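Local coordinates for oxidoreductase protein (Agrobacterium radiobacter, PDB 5UI9), which is probably an NAD-dependent oxidoreductase of the Gfo/Idh/MocA family, binding NAD+ and a small hydroxy acid in neighbouring pockets, at residues G14-N19 / R286-I291; I181-I186 / P242-D247; Q130-A135 / Q259-E264. All blocks are in the same frame, centred on the assembly; numbering follows the deposited sequence.

Interaction 1: G14-N19 / R286-I291. With NAD (nicotinamide-adenine-dinucleotide), chain C; 8A1 ((2S)-2,3-dihydroxy-2-methylpropanoic acid), chain D.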
loop_
_atom_site.group_PDB
_atom_site.type_symbol
_atom_site.label_atom_id
_atom_site.label_comp_id
_atom_site.label_asym_id
_atom_site.label_seq_id
_atom_site.Cartn_x
_atom_site.Cartn_y
_atom_site.Cartn_z
ATOM N N GLY A 14 19.183 16.941 24.555
ATOM C CA GLY A 14 18.313 15.831 24.929
ATOM C C GLY A 14 18.763 14.491 24.399
ATOM O O GLY A 14 19.939 14.291 24.087
ATOM N N PHE A 15 17.799 13.582 24.284
ATOM C CA PHE A 15 18.029 12.215 23.820
ATOM C C PHE A 15 18.716 12.172 22.455
ATOM O O PHE A 15 19.807 11.605 22.317
ATOM C CB PHE A 15 16.688 11.468 23.775
ATOM C CG PHE A 15 16.739 10.136 23.073
ATOM C CD1 PHE A 15 17.334 9.034 23.682
ATOM C CD2 PHE A 15 16.171 9.976 21.809
ATOM C CE1 PHE A 15 17.362 7.795 23.040
ATOM C CE2 PHE A 15 16.199 8.744 21.165
ATOM C CZ PHE A 15 16.800 7.655 21.779
ATOM N N PHE A 16 18.090 12.787 21.456
ATOM C CA PHE A 16 18.624 12.725 20.102
ATOM C C PHE A 16 19.836 13.621 19.852
ATOM O O PHE A 16 20.664 13.305 18.994
ATOM C CB PHE A 16 17.546 13.004 19.052
ATOM C CG PHE A 16 17.923 12.510 17.682
ATOM C CD1 PHE A 16 17.928 11.144 17.405
ATOM C CD2 PHE A 16 18.320 13.396 16.688
ATOM C CE1 PHE A 16 18.287 10.677 16.153
ATOM C CE2 PHE A 16 18.687 12.931 15.430
ATOM C CZ PHE A 16 18.657 11.572 15.159
ATOM N N ALA A 17 19.950 14.720 20.591
ATOM C CA ALA A 17 21.083 15.650 20.422
ATOM C C ALA A 17 22.458 15.030 20.670
ATOM O O ALA A 17 23.444 15.510 20.128
ATOM C CB ALA A 17 20.910 16.869 21.311
ATOM N N VAL A 18 22.518 13.973 21.484
ATOM C CA VAL A 18 23.766 13.231 21.710
ATOM C C VAL A 18 24.317 12.702 20.377
ATOM O O VAL A 18 25.528 12.734 20.160
ATOM C CB VAL A 18 23.571 12.077 22.733
ATOM C CG1 VAL A 18 24.829 11.208 22.847
ATOM C CG2 VAL A 18 23.178 12.636 24.103
ATOM N N ASN A 19 23.424 12.247 19.488
ATOM C CA ASN A 19 23.811 11.810 18.137
ATOM C C ASN A 19 24.322 12.974 17.302
ATOM O O ASN A 19 25.286 12.827 16.566
ATOM C CB ASN A 19 22.652 11.151 17.383
ATOM C CG ASN A 19 22.142 9.905 18.067
ATOM O OD1 ASN A 19 22.883 8.947 18.273
ATOM N ND2 ASN A 19 20.865 9.914 18.428
ATOM N N ARG A 286 23.288 -0.196 17.307
ATOM C CA ARG A 286 22.132 -0.907 16.765
ATOM C C ARG A 286 20.949 -0.702 17.732
ATOM O O ARG A 286 21.161 -0.759 18.938
ATOM C CB ARG A 286 22.440 -2.400 16.596
ATOM C CG ARG A 286 23.555 -2.698 15.600
ATOM C CD ARG A 286 23.800 -4.193 15.466
ATOM N NE ARG A 286 24.817 -4.492 14.452
ATOM C CZ ARG A 286 24.633 -4.432 13.128
ATOM N NH1 ARG A 286 23.463 -4.070 12.598
ATOM N NH2 ARG A 286 25.640 -4.732 12.313
ATOM N N PRO A 287 19.730 -0.428 17.254
ATOM C CA PRO A 287 19.353 -0.374 15.842
ATOM C C PRO A 287 19.271 1.054 15.252
ATOM O O PRO A 287 18.639 1.240 14.220
ATOM C CB PRO A 287 17.957 -0.994 15.879
ATOM C CG PRO A 287 17.384 -0.447 17.146
ATOM C CD PRO A 287 18.539 -0.328 18.118
ATOM N N TRP A 288 19.893 2.045 15.889
ATOM C CA TRP A 288 19.825 3.446 15.415
ATOM C C TRP A 288 20.842 3.817 14.332
ATOM O O TRP A 288 20.837 4.953 13.844
ATOM C CB TRP A 288 20.005 4.400 16.596
ATOM C CG TRP A 288 18.870 4.370 17.535
ATOM C CD1 TRP A 288 18.708 3.540 18.604
ATOM C CD2 TRP A 288 17.721 5.213 17.498
ATOM N NE1 TRP A 288 17.525 3.821 19.241
ATOM C CE2 TRP A 288 16.897 4.841 18.580
ATOM C CE3 TRP A 288 17.308 6.254 16.656
ATOM C CZ2 TRP A 288 15.676 5.471 18.844
ATOM C CZ3 TRP A 288 16.094 6.884 16.919
ATOM C CH2 TRP A 288 15.292 6.487 18.004
ATOM N N HIS A 289 21.718 2.878 13.986
ATOM C CA HIS A 289 22.880 3.156 13.140
ATOM C C HIS A 289 22.580 3.776 11.770
ATOM O O HIS A 289 23.320 4.651 11.325
ATOM C CB HIS A 289 23.822 1.940 13.052
ATOM C CG HIS A 289 23.213 0.715 12.448
ATOM N ND1 HIS A 289 23.607 0.227 11.222
ATOM C CD2 HIS A 289 22.280 -0.149 12.912
ATOM C CE1 HIS A 289 22.928 -0.872 10.947
ATOM N NE2 HIS A 289 22.110 -1.118 11.953
ATOM N N ASN A 290 21.485 3.368 11.132
ATOM C CA ASN A 290 21.082 3.954 9.853
ATOM C C ASN A 290 20.769 5.450 10.002
ATOM O O ASN A 290 21.234 6.255 9.199
ATOM C CB ASN A 290 19.867 3.209 9.275
ATOM C CG ASN A 290 19.485 3.671 7.875
ATOM O OD1 ASN A 290 20.264 4.311 7.165
ATOM N ND2 ASN A 290 18.268 3.332 7.468
ATOM N N ILE A 291 19.988 5.799 11.029
ATOM C CA ILE A 291 19.641 7.195 11.327
ATOM C C ILE A 291 20.899 7.967 11.716
ATOM O O ILE A 291 21.121 9.098 11.258
ATOM C CB ILE A 291 18.561 7.289 12.441
ATOM C CG1 ILE A 291 17.221 6.725 11.932
ATOM C CG2 ILE A 291 18.381 8.731 12.928
ATOM C CD1 ILE A 291 16.151 6.593 13.000
HETATM P PA NAD C . 14.189 15.459 24.549
HETATM O O1A NAD C . 13.017 15.918 25.390
HETATM O O2A NAD C . 14.956 14.224 24.932
HETATM O O5B NAD C . 15.228 16.670 24.434
HETATM C C5B NAD C . 14.827 18.031 24.355
HETATM C C4B NAD C . 15.791 18.833 25.216
HETATM O O4B NAD C . 15.618 20.217 24.933
HETATM C C3B NAD C . 15.541 18.648 26.705
HETATM O O3B NAD C . 16.776 18.323 27.357
HETATM C C2B NAD C . 14.971 19.977 27.182
HETATM O O2B NAD C . 15.409 20.299 28.502
HETATM C C1B NAD C . 15.517 20.951 26.152
HETATM N N9A NAD C . 14.718 22.165 25.861
HETATM C C8A NAD C . 13.409 22.241 25.551
HETATM N N7A NAD C . 13.059 23.532 25.313
HETATM C C5A NAD C . 14.159 24.296 25.453
HETATM C C6A NAD C . 14.508 25.738 25.345
HETATM N N6A NAD C . 13.579 26.666 25.028
HETATM N N1A NAD C . 15.793 26.098 25.571
HETATM C C2A NAD C . 16.750 25.203 25.895
HETATM N N3A NAD C . 16.500 23.884 26.008
HETATM C C4A NAD C . 15.253 23.382 25.803
HETATM O O3 NAD C . 13.686 15.325 23.028
HETATM P PN NAD C . 14.391 14.375 21.928
HETATM O O1N NAD C . 13.854 12.970 22.040
HETATM O O2N NAD C . 15.882 14.595 21.960
HETATM O O5D NAD C . 13.756 15.018 20.610
HETATM C C5D NAD C . 14.033 16.372 20.278
HETATM C C4D NAD C . 13.601 16.604 18.843
HETATM O O4D NAD C . 14.349 15.726 17.995
HETATM C C3D NAD C . 12.124 16.303 18.631
HETATM O O3D NAD C . 11.509 17.370 17.901
HETATM C C2D NAD C . 12.106 15.003 17.845
HETATM O O2D NAD C . 11.038 14.933 16.899
HETATM C C1D NAD C . 13.458 15.017 17.135
HETATM N N1N NAD C . 14.018 13.697 16.790
HETATM C C2N NAD C . 14.516 13.556 15.548
HETATM C C3N NAD C . 15.073 12.366 15.105
HETATM C C7N NAD C . 15.603 12.300 13.699
HETATM O O7N NAD C . 16.119 13.302 13.209
HETATM N N7N NAD C . 15.514 11.166 13.000
HETATM C C4N NAD C . 15.111 11.283 15.985
HETATM C C5N NAD C . 14.597 11.437 17.274
HETATM C C6N NAD C . 14.058 12.664 17.662
HETATM O OXT 8A1 D . 13.619 9.254 13.912
HETATM C C 8A1 D . 12.637 9.886 14.371
HETATM O O 8A1 D . 12.371 11.057 14.021
HETATM C CA 8A1 D . 11.730 9.212 15.369
HETATM C CB 8A1 D . 10.575 8.612 14.568
HETATM O O1 8A1 D . 9.743 7.778 15.382
HETATM O O2 8A1 D . 11.236 10.180 16.310
HETATM C C3 8A1 D . 12.504 8.151 16.153
#

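Interaction 2: I181-I186 / P242-D247. With 8A1 ((2S)-2,3-dihydroxy-2-methylpropanoic acid), chain D.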
loop_
_atom_site.group_PDB
_atom_site.type_symbol
_atom_site.label_atom_id
_atom_site.label_comp_id
_atom_site.label_asym_id
_atom_site.label_seq_id
_atom_site.Cartn_x
_atom_site.Cartn_y
_atom_site.Cartn_z
ATOM N N ILE A 181 6.017 12.333 8.901
ATOM C CA ILE A 181 6.744 13.493 8.410
ATOM C C ILE A 181 7.998 13.086 7.609
ATOM O O ILE A 181 8.269 13.668 6.563
ATOM C CB ILE A 181 7.069 14.455 9.582
ATOM C CG1 ILE A 181 7.438 15.851 9.078
ATOM C CG2 ILE A 181 8.156 13.899 10.496
ATOM C CD1 ILE A 181 7.254 16.912 10.146
ATOM N N HIS A 182 8.721 12.067 8.080
ATOM C CA HIS A 182 9.855 11.510 7.349
ATOM C C HIS A 182 9.414 10.783 6.087
ATOM O O HIS A 182 9.984 10.990 5.015
ATOM C CB HIS A 182 10.639 10.488 8.184
ATOM C CG HIS A 182 11.287 11.043 9.414
ATOM N ND1 HIS A 182 12.226 12.054 9.376
ATOM C CD2 HIS A 182 11.179 10.677 10.712
ATOM C CE1 HIS A 182 12.646 12.303 10.604
ATOM N NE2 HIS A 182 12.020 11.488 11.434
ATOM N N THR A 183 8.433 9.890 6.230
ATOM C CA THR A 183 8.008 9.034 5.120
ATOM C C THR A 183 7.405 9.857 3.974
ATOM O O THR A 183 7.622 9.554 2.799
ATOM C CB THR A 183 6.978 7.981 5.583
ATOM O OG1 THR A 183 7.279 7.551 6.915
ATOM C CG2 THR A 183 6.993 6.781 4.659
ATOM N N LEU A 184 6.634 10.877 4.339
ATOM C CA LEU A 184 6.092 11.847 3.383
ATOM C C LEU A 184 7.187 12.663 2.693
ATOM O O LEU A 184 7.075 12.980 1.503
ATOM C CB LEU A 184 5.109 12.795 4.085
ATOM C CG LEU A 184 3.799 12.150 4.549
ATOM C CD1 LEU A 184 3.088 13.045 5.554
ATOM C CD2 LEU A 184 2.897 11.836 3.360
ATOM N N ASP A 185 8.236 13.003 3.438
ATOM C CA ASP A 185 9.388 13.697 2.858
ATOM C C ASP A 185 10.085 12.804 1.837
ATOM O O ASP A 185 10.496 13.285 0.778
ATOM C CB ASP A 185 10.400 14.116 3.928
ATOM C CG ASP A 185 11.468 15.041 3.373
ATOM O OD1 ASP A 185 11.152 16.226 3.140
ATOM O OD2 ASP A 185 12.607 14.575 3.131
ATOM N N ILE A 186 10.213 11.511 2.160
ATOM C CA ILE A 186 10.812 10.556 1.225
ATOM C C ILE A 186 9.953 10.460 -0.040
ATOM O O ILE A 186 10.484 10.473 -1.140
ATOM C CB ILE A 186 11.046 9.161 1.856
ATOM C CG1 ILE A 186 12.114 9.245 2.956
ATOM C CG2 ILE A 186 11.492 8.154 0.793
ATOM C CD1 ILE A 186 12.189 8.037 3.867
ATOM N N PRO A 242 15.037 0.936 11.861
ATOM C CA PRO A 242 14.184 2.026 11.378
ATOM C C PRO A 242 14.130 2.061 9.846
ATOM O O PRO A 242 14.284 3.128 9.223
ATOM C CB PRO A 242 14.932 3.251 11.903
ATOM C CG PRO A 242 16.368 2.862 11.724
ATOM C CD PRO A 242 16.448 1.354 11.850
ATOM N N GLU A 243 13.925 0.898 9.238
ATOM C CA GLU A 243 13.938 0.783 7.790
ATOM C C GLU A 243 12.609 1.200 7.184
ATOM O O GLU A 243 11.546 0.766 7.642
ATOM C CB GLU A 243 14.224 -0.656 7.367
ATOM C CG GLU A 243 15.584 -1.168 7.781
ATOM C CD GLU A 243 15.694 -2.672 7.634
ATOM O OE1 GLU A 243 16.130 -3.342 8.588
ATOM O OE2 GLU A 243 15.315 -3.194 6.572
ATOM N N THR A 244 12.688 2.017 6.134
ATOM C CA THR A 244 11.558 2.333 5.274
ATOM C C THR A 244 11.649 1.459 4.014
ATOM O O THR A 244 12.655 1.503 3.295
ATOM C CB THR A 244 11.565 3.826 4.877
ATOM O OG1 THR A 244 11.522 4.648 6.055
ATOM C CG2 THR A 244 10.369 4.160 3.974
ATOM N N LEU A 245 10.602 0.669 3.756
ATOM C CA LEU A 245 10.546 -0.211 2.592
ATOM C C LEU A 245 9.901 0.536 1.429
ATOM O O LEU A 245 8.931 1.265 1.618
ATOM C CB LEU A 245 9.768 -1.496 2.924
ATOM C CG LEU A 245 10.213 -2.185 4.221
ATOM C CD1 LEU A 245 9.486 -3.511 4.407
ATOM C CD2 LEU A 245 11.728 -2.386 4.261
ATOM N N ILE A 246 10.445 0.364 0.231
ATOM C CA ILE A 246 10.048 1.183 -0.911
ATOM C C ILE A 246 9.857 0.341 -2.169
ATOM O O ILE A 246 10.748 -0.421 -2.558
ATOM C CB ILE A 246 11.058 2.331 -1.170
ATOM C CG1 ILE A 246 11.109 3.269 0.048
ATOM C CG2 ILE A 246 10.665 3.117 -2.422
ATOM C CD1 ILE A 246 12.135 4.371 -0.039
ATOM N N ASP A 247 8.676 0.476 -2.776
ATOM C CA ASP A 247 8.384 -0.081 -4.094
ATOM C C ASP A 247 8.182 1.091 -5.036
ATOM O O ASP A 247 7.483 2.033 -4.683
ATOM C CB ASP A 247 7.096 -0.916 -4.080
ATOM C CG ASP A 247 7.127 -2.067 -3.076
ATOM O OD1 ASP A 247 8.174 -2.331 -2.448
ATOM O OD2 ASP A 247 6.074 -2.708 -2.915
HETATM O OXT 8A1 D . 13.619 9.254 13.912
HETATM C C 8A1 D . 12.637 9.886 14.371
HETATM O O 8A1 D . 12.371 11.057 14.021
HETATM C CA 8A1 D . 11.730 9.212 15.369
HETATM C CB 8A1 D . 10.575 8.612 14.568
HETATM O O1 8A1 D . 9.743 7.778 15.382
HETATM O O2 8A1 D . 11.236 10.180 16.310
HETATM C C3 8A1 D . 12.504 8.151 16.153
HETATM O O HOH W 1 9.914 6.575 6.992
#

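Interaction 3: Q130-A135 / Q259-E264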
loop_
_atom_site.group_PDB
_atom_site.type_symbol
_atom_site.label_atom_id
_atom_site.label_comp_id
_atom_site.label_asym_id
_atom_site.label_seq_id
_atom_site.Cartn_x
_atom_site.Cartn_y
_atom_site.Cartn_z
ATOM N N GLN A 130 19.534 8.917 4.439
ATOM C CA GLN A 130 19.928 7.529 4.677
ATOM C C GLN A 130 20.456 6.918 3.375
ATOM O O GLN A 130 19.904 7.160 2.298
ATOM C CB GLN A 130 18.736 6.689 5.171
ATOM C CG GLN A 130 18.208 7.049 6.556
ATOM C CD GLN A 130 16.866 6.392 6.889
ATOM O OE1 GLN A 130 16.236 6.716 7.909
ATOM N NE2 GLN A 130 16.419 5.473 6.031
ATOM N N THR A 131 21.520 6.127 3.479
ATOM C CA THR A 131 22.123 5.467 2.312
ATOM C C THR A 131 21.120 4.718 1.401
ATOM O O THR A 131 21.134 4.925 0.192
ATOM C CB THR A 131 23.278 4.542 2.753
ATOM O OG1 THR A 131 24.253 5.323 3.456
ATOM C CG2 THR A 131 23.948 3.847 1.556
ATOM N N PRO A 132 20.242 3.868 1.968
ATOM C CA PRO A 132 19.288 3.173 1.085
ATOM C C PRO A 132 18.320 4.093 0.334
ATOM O O PRO A 132 17.959 3.793 -0.808
ATOM C CB PRO A 132 18.519 2.244 2.043
ATOM C CG PRO A 132 18.770 2.795 3.404
ATOM C CD PRO A 132 20.152 3.369 3.348
ATOM N N ILE A 133 17.932 5.208 0.950
ATOM C CA ILE A 133 17.024 6.161 0.298
ATOM C C ILE A 133 17.749 6.933 -0.811
ATOM O O ILE A 133 17.179 7.210 -1.866
ATOM C CB ILE A 133 16.409 7.177 1.298
ATOM C CG1 ILE A 133 15.802 6.478 2.531
ATOM C CG2 ILE A 133 15.380 8.063 0.601
ATOM C CD1 ILE A 133 14.864 5.343 2.231
ATOM N N GLN A 134 18.999 7.294 -0.546
ATOM C CA GLN A 134 19.875 7.912 -1.544
ATOM C C GLN A 134 20.076 6.997 -2.740
ATOM O O GLN A 134 20.080 7.460 -3.878
ATOM C CB GLN A 134 21.236 8.261 -0.926
ATOM C CG GLN A 134 21.169 9.394 0.094
ATOM C CD GLN A 134 21.080 10.761 -0.556
ATOM O OE1 GLN A 134 21.933 11.125 -1.364
ATOM N NE2 GLN A 134 20.052 11.527 -0.202
ATOM N N ALA A 135 20.219 5.698 -2.482
ATOM C CA ALA A 135 20.374 4.714 -3.554
ATOM C C ALA A 135 19.118 4.603 -4.429
ATOM O O ALA A 135 19.224 4.542 -5.653
ATOM C CB ALA A 135 20.752 3.358 -2.983
ATOM N N GLN A 259 13.291 -5.407 3.299
ATOM C CA GLN A 259 13.909 -5.586 4.626
ATOM C C GLN A 259 15.366 -6.049 4.534
ATOM O O GLN A 259 15.697 -6.874 3.704
ATOM C CB GLN A 259 13.066 -6.576 5.464
ATOM C CG GLN A 259 13.760 -7.308 6.624
ATOM C CD GLN A 259 13.638 -6.594 7.955
ATOM O OE1 GLN A 259 12.564 -6.592 8.564
ATOM N NE2 GLN A 259 14.749 -6.021 8.439
ATOM N N GLY A 260 16.214 -5.529 5.416
ATOM C CA GLY A 260 17.648 -5.831 5.414
ATOM C C GLY A 260 18.429 -5.057 4.364
ATOM O O GLY A 260 19.529 -5.460 4.004
ATOM N N TYR A 261 17.854 -3.954 3.879
ATOM C CA TYR A 261 18.476 -3.056 2.896
ATOM C C TYR A 261 18.822 -3.709 1.557
ATOM O O TYR A 261 19.782 -3.316 0.893
ATOM C CB TYR A 261 19.712 -2.382 3.495
ATOM C CG TYR A 261 19.439 -1.742 4.825
ATOM C CD1 TYR A 261 18.722 -0.558 4.896
ATOM C CD2 TYR A 261 19.891 -2.315 6.017
ATOM C CE1 TYR A 261 18.461 0.053 6.111
ATOM C CE2 TYR A 261 19.631 -1.713 7.248
ATOM C CZ TYR A 261 18.920 -0.525 7.283
ATOM O OH TYR A 261 18.636 0.091 8.478
ATOM N N ARG A 262 18.023 -4.691 1.155
ATOM C CA ARG A 262 18.206 -5.346 -0.126
ATOM C C ARG A 262 17.502 -4.534 -1.210
ATOM O O ARG A 262 16.318 -4.242 -1.092
ATOM C CB ARG A 262 17.657 -6.765 -0.071
ATOM C CG ARG A 262 18.006 -7.583 -1.303
ATOM C CD ARG A 262 17.905 -9.078 -1.050
ATOM N NE ARG A 262 16.522 -9.564 -1.033
ATOM C CZ ARG A 262 15.775 -9.811 -2.114
ATOM N NH1 ARG A 262 16.249 -9.617 -3.346
ATOM N NH2 ARG A 262 14.528 -10.259 -1.961
ATOM N N LEU A 263 18.237 -4.184 -2.263
ATOM C CA LEU A 263 17.746 -3.310 -3.328
ATOM C C LEU A 263 17.692 -4.074 -4.651
ATOM O O LEU A 263 18.732 -4.358 -5.252
ATOM C CB LEU A 263 18.656 -2.079 -3.441
ATOM C CG LEU A 263 18.364 -1.023 -4.506
ATOM C CD1 LEU A 263 16.941 -0.504 -4.394
ATOM C CD2 LEU A 263 19.363 0.117 -4.366
ATOM N N GLU A 264 16.476 -4.415 -5.078
ATOM C CA GLU A 264 16.230 -5.085 -6.359
ATOM C C GLU A 264 15.838 -4.065 -7.404
ATOM O O GLU A 264 14.839 -3.368 -7.242
ATOM C CB GLU A 264 15.093 -6.095 -6.250
ATOM C CG GLU A 264 15.541 -7.528 -6.091
ATOM C CD GLU A 264 14.369 -8.493 -6.056
ATOM O OE1 GLU A 264 13.416 -8.331 -6.856
ATOM O OE2 GLU A 264 14.409 -9.416 -5.218
#

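Interaction 1: G14-N19 / R286-I291
F15 presents its ring edge to the six-membered ring of W288 in an offset edge-to-face pair, with centroids 5.6 Å apart and planes at 71°. The two side chains arrive from opposite directions, and F15 CZ comes within 3.8 Å of W288 CZ2, which lies near the plane of the phenyl ring. One residue on, F16 meets I291: the branch methyl CG2 of I291 sits at the rim of the phenyl ring, 3.6 Å from F16 CZ. A face of F16 lies over the nicotinamide, NAD C4N standing 3.1 Å above the ring plane and offset toward its rim. CG of F16 is placed anti to the backbone N (chi1 -161°), a torsion that swings the ring over the cofactor. This is the turn of a Rossmann dinucleotide-binding fold leading into helix 17-26, and its backbone amides grip the pyrophosphate: F15 N donates to NAD O2A at 3.0 Å and F16 N to NAD O2N at 2.9 Å, both nearly straight. G14 CA lies 3.2 Å from NAD O5B, the backbone itself packing against the cofactor. At the edge of the indole, near its plane, 8A1 C3 of the bound acid lies 3.7 Å from W288 CH2. Further out, F241 meets W288 edge-to-face, Q165 touches both F15 and W288, and N19 OD1 is hydrogen-bonded to Q292 NE2.

Interaction 2: I181-I186 / P242-D247
Beside T183 and I186, which meet T244 and I246 across the contact, helix 175-191 carries one flat group, the imidazole of H182. F127 stacks with this ring. At its edge, in the ring plane, lies a carboxylate oxygen of the bound acid: H182 NE2 donates to 8A1 O at 2.6 Å, with an N-H...O angle of 167°. The other ring nitrogen, ND1, is hydrogen-bonded to E125 OE2, and bonds from both nitrogens together fix the rotation of the imidazole. The contact with strand 245-250 and the residues leading into it is aliphatic, with one water let in. I186 and T244 reach toward each other tip to tip, I186 CD1 ending 4.1 Å from T244 OG1. With CG1 beside the backbone N (chi1 -67°) and the chain extended beyond it, I186 sends CD1 to T244 and leaves its branch methyl CG2 for I246, whose CD1 lies 3.9 Å from that CG2. T183 and T244 are looser partners, their CG2 methyls 4.3 Å apart. Their hydroxyls are joined instead through one water, 2.8 Å from T183 OG1 and 2.7 Å from T244 OG1; T183 OG1 has a further, weak bond to L179 O. F153 of the adjacent strand 148-156 also touches T183, I186 and I246. A helix laid across the large mixed sheet in this way is the build of the Gfo/Idh/MocA C-terminal domain, and H182, with D178 one turn earlier and K98 from the Rossmann side, lines the pocket of the bound acid, probably the substrate site, consistent with the Lys, Asp and His set of this family's active sites.

Interaction 3: Q130-A135 / Q259-E264
P132 lies against the ring of Y261 at the close end of the contact, where the backbones come nearest, 6.5 Å from P132 CA to Y261 CA. The pyrrolidine carbon CG does most of the touching, 3.7 Å from Y261 CD1 and 3.9 Å from Y261 CE1; P132 CB reaches CD1 as well, at 4.0 Å. The approach is oblique to the phenol ring. N290 of helix 289-308 touches both P132 and Y261. One turn along helix 131-141, A135 meets L263 through a single pair of methyls, A135 CB and L263 CD2, 3.8 Å apart; CG of L263 stands anti to the backbone N (chi1 179°), directing the side chain at the helix. The contact joins the start of that helix, with Q130 at its N-cap position, to the turn entering strand 262-266 of the mixed sheet of the C-terminal domain. P132 fits in the first helical turn, where no amide hydrogen is needed for the helical pattern. On the strand side, Y261 takes a left-handed backbone conformation, and Y261 with R262 faces S258 in a G1 beta bulge, which leads the hairpin from strand 253-258 into the next strand. The opposite flank is more open. R262 and E264 point away from the helix, and exposed R262 forms a salt bridge along its own strand: R262 NH1 donates to the anti lone pair of E264 OE2 at 2.6 Å, with the carboxylate oxygen tilted 17° out of the guanidinium plane, while NH2 adds only a weak bond. Both side chains also rest on I273 of strand 271-275, the outermost strand of the sheet in this chain.

From the N terminus, the dinucleotide-binding turn at 14-19 comes first, and interaction 1 closes the widest loop, at 286-291, where helix 289-308 begins. Within that loop the chain leaves the Rossmann sheet and reaches 130-135, which interaction 3 joins to 259-264. Inside this second loop lies the third, from 181-186 to 242-247, closed by interaction 2. The three are therefore concentric and none cross. Interactions 2 and 3 reach the same mixed sheet and meet through a probable hydrogen bond of E243 OE2 with G260 N. Packing of N290 and I291 on P242, and of N290 on Y261, brings interaction 1 against both; interactions 1 and 2 also share the bound acid.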